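Local coordinates for probable transcriptional regulator, LysR family protein (Rhodococcus sp., PDB 2QL3), which probably regulates transcription as a LysR-type DNA-binding factor, the portion crystallised being its C-terminal substrate-binding (effector) domain, at the interface of chains A and B. Numbering follows the deposited sequence. Chains: chain A/B, Probable transcriptional regulator, LysR family protein.

The interface of chains A and B. Residues chain A 147, 149, 165; chain B 21-22, 24-25.
The C-terminal end of helix 138-147 of chain A, the loop residue A:Leu149 just beyond it and the loop residue A:Glu165 rest on the first turns of helix 20-30 of chain B. Both chains are the effector-binding domain of a LysR-type regulator, and the two-fold symmetry of the interface repeats this patch with the chains exchanged; LysR effector domains commonly pair, so the dimer may be the biological one, though the crystal alone does not prove it. A:Arg147 runs across the side chain of B:Tyr25 at about a right angle, its CG 3.5 Å from CB of B:Tyr25. CG stands anti to the backbone N (chi1 178°), and bends at chi2 and chi3 carry the guanidinium over B:Ser22. There CB of B:Ser22 covers the centre of one guanidinium face, 3.6 Å above the plane, a packing contact through carbon. The edge of the same group is taken by A:Glu165 of its own chain: NE of A:Arg147 donates to carboxylate OE1 of A:Glu165 at 3.2 Å, a nearly straight hydrogen bond (164° at H) that is also a salt bridge. OE1 is approached on its syn side, tilted from the carboxylate plane, whereas it lies almost in the guanidinium plane; this in-plane bond should limit rotation of the arginine end. The nearby carboxylate probably also offsets part of the arginine's charge. The carboxylate in turn sits against the ring of B:Pro21, with CD of A:Glu165 3.5 Å from CB of B:Pro21. The other carboxylate oxygen, OE2 of A:Glu165, accepts a weak hydrogen bond from the backbone N of B:Ser22 (3.2 Å, 129° at H), near the N-terminal end of helix 20-30, where the helix dipole may favour a negative charge. Farther along, the CD2 branch of A:Leu149 lies 3.7 Å from CA of B:Tyr25, while CD1 turns towards B:Pro21 and reaches CB of B:Leu24 more distantly, at 4.1 Å.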
ATOM      1  N   ARG A 147      -1.404 -15.181   4.408  1.00 26.75           N
ATOM      2  CA  ARG A 147      -1.319 -16.358   3.553  1.00 26.71           C
ATOM      3  C   ARG A 147      -0.291 -17.436   4.017  1.00 27.14           C
ATOM      4  O   ARG A 147      -0.343 -18.535   3.569  1.00 28.64           O
ATOM      5  CB  ARG A 147      -1.103 -15.919   2.073  1.00 25.78           C
ATOM      6  CG  ARG A 147      -0.963 -17.054   1.097  1.00 27.23           C
ATOM      7  CD  ARG A 147      -2.217 -17.959   0.981  1.00 27.18           C
ATOM      8  NE  ARG A 147      -3.377 -17.219   0.466  1.00 31.59           N
ATOM      9  CZ  ARG A 147      -4.511 -17.766   0.022  1.00 31.18           C
ATOM     10  NH1 ARG A 147      -4.677 -19.084   0.012  1.00 31.69           N
ATOM     11  NH2 ARG A 147      -5.486 -16.994  -0.447  1.00 30.33           N
ATOM     12  N   LEU A 149       3.292 -16.967   4.286  1.00 25.84           N
ATOM     13  CA  LEU A 149       4.641 -16.838   3.714  1.00 24.99           C
ATOM     14  C   LEU A 149       5.730 -16.367   4.701  1.00 25.97           C
ATOM     15  O   LEU A 149       6.940 -16.373   4.371  1.00 27.52           O
ATOM     16  CB  LEU A 149       4.564 -15.896   2.489  1.00 25.38           C
ATOM     17  CG  LEU A 149       3.768 -16.398   1.290  1.00 21.38           C
ATOM     18  CD1 LEU A 149       3.539 -15.242   0.331  1.00 20.97           C
ATOM     19  CD2 LEU A 149       4.581 -17.469   0.576  1.00 25.09           C
ATOM     20  N   GLU A 165      -6.955 -10.498   0.549  1.00 26.31           N
ATOM     21  CA  GLU A 165      -7.472 -11.779   0.111  1.00 27.19           C
ATOM     22  C   GLU A 165      -8.591 -12.313   1.034  1.00 28.47           C
ATOM     23  O   GLU A 165      -9.154 -13.368   0.753  1.00 29.53           O
ATOM     24  CB  GLU A 165      -6.392 -12.828   0.054  1.00 26.80           C
ATOM     25  CG  GLU A 165      -5.190 -12.441  -0.716  1.00 29.28           C
ATOM     26  CD  GLU A 165      -4.189 -13.583  -0.823  1.00 34.57           C
ATOM     27  OE1 GLU A 165      -3.738 -14.083   0.234  1.00 34.23           O
ATOM     28  OE2 GLU A 165      -3.880 -13.984  -1.977  1.00 41.00           O
TER
ATOM     29  N   PRO B  21       0.028 -13.300  -3.116  1.00 28.58           N
ATOM     30  CA  PRO B  21       0.252 -14.140  -1.933  1.00 28.06           C
ATOM     31  C   PRO B  21      -0.145 -15.605  -2.188  1.00 28.27           C
ATOM     32  O   PRO B  21       0.646 -16.485  -1.858  1.00 26.14           O
ATOM     33  CB  PRO B  21      -0.667 -13.498  -0.847  1.00 27.88           C
ATOM     34  CG  PRO B  21      -0.807 -12.038  -1.326  1.00 26.87           C
ATOM     35  CD  PRO B  21      -0.926 -12.202  -2.818  1.00 28.52           C
ATOM     36  N   SER B  22      -1.347 -15.839  -2.753  1.00 28.55           N
ATOM     37  CA  SER B  22      -1.851 -17.192  -2.921  1.00 30.16           C
ATOM     38  C   SER B  22      -0.967 -17.911  -3.940  1.00 31.46           C
ATOM     39  O   SER B  22      -0.638 -19.039  -3.740  1.00 30.01           O
ATOM     40  CB  SER B  22      -3.319 -17.213  -3.388  1.00 30.89           C
ATOM     41  OG  SER B  22      -3.481 -16.477  -4.619  1.00 30.34           O
ATOM     42  N   LEU B  24       2.335 -17.404  -4.798  1.00 31.94           N
ATOM     43  CA  LEU B  24       3.655 -17.698  -4.242  1.00 30.66           C
ATOM     44  C   LEU B  24       3.538 -18.792  -3.174  1.00 29.24           C
ATOM     45  O   LEU B  24       4.318 -19.686  -3.163  1.00 29.03           O
ATOM     46  CB  LEU B  24       4.229 -16.416  -3.585  1.00 30.77           C
ATOM     47  CG  LEU B  24       5.292 -15.549  -4.262  1.00 33.96           C
ATOM     48  CD1 LEU B  24       5.135 -15.497  -5.740  1.00 34.27           C
ATOM     49  CD2 LEU B  24       5.321 -14.179  -3.655  1.00 30.86           C
ATOM     50  N   TYR B  25       2.554 -18.703  -2.284  1.00 28.27           N
ATOM     51  CA  TYR B  25       2.318 -19.747  -1.296  1.00 29.43           C
ATOM     52  C   TYR B  25       2.054 -21.127  -1.958  1.00 28.96           C
ATOM     53  O   TYR B  25       2.639 -22.119  -1.591  1.00 28.38           O
ATOM     54  CB  TYR B  25       1.172 -19.373  -0.349  1.00 30.09           C
ATOM     55  CG  TYR B  25       1.048 -20.423   0.710  1.00 31.88           C
ATOM     56  CD1 TYR B  25       1.687 -20.248   1.934  1.00 31.35           C
ATOM     57  CD2 TYR B  25       0.369 -21.640   0.462  1.00 34.01           C
ATOM     58  CE1 TYR B  25       1.665 -21.224   2.893  1.00 34.48           C
ATOM     59  CE2 TYR B  25       0.347 -22.664   1.452  1.00 34.67           C
ATOM     60  CZ  TYR B  25       0.993 -22.401   2.670  1.00 33.62           C
ATOM     61  OH  TYR B  25       1.001 -23.301   3.701  1.00 37.57           O
TER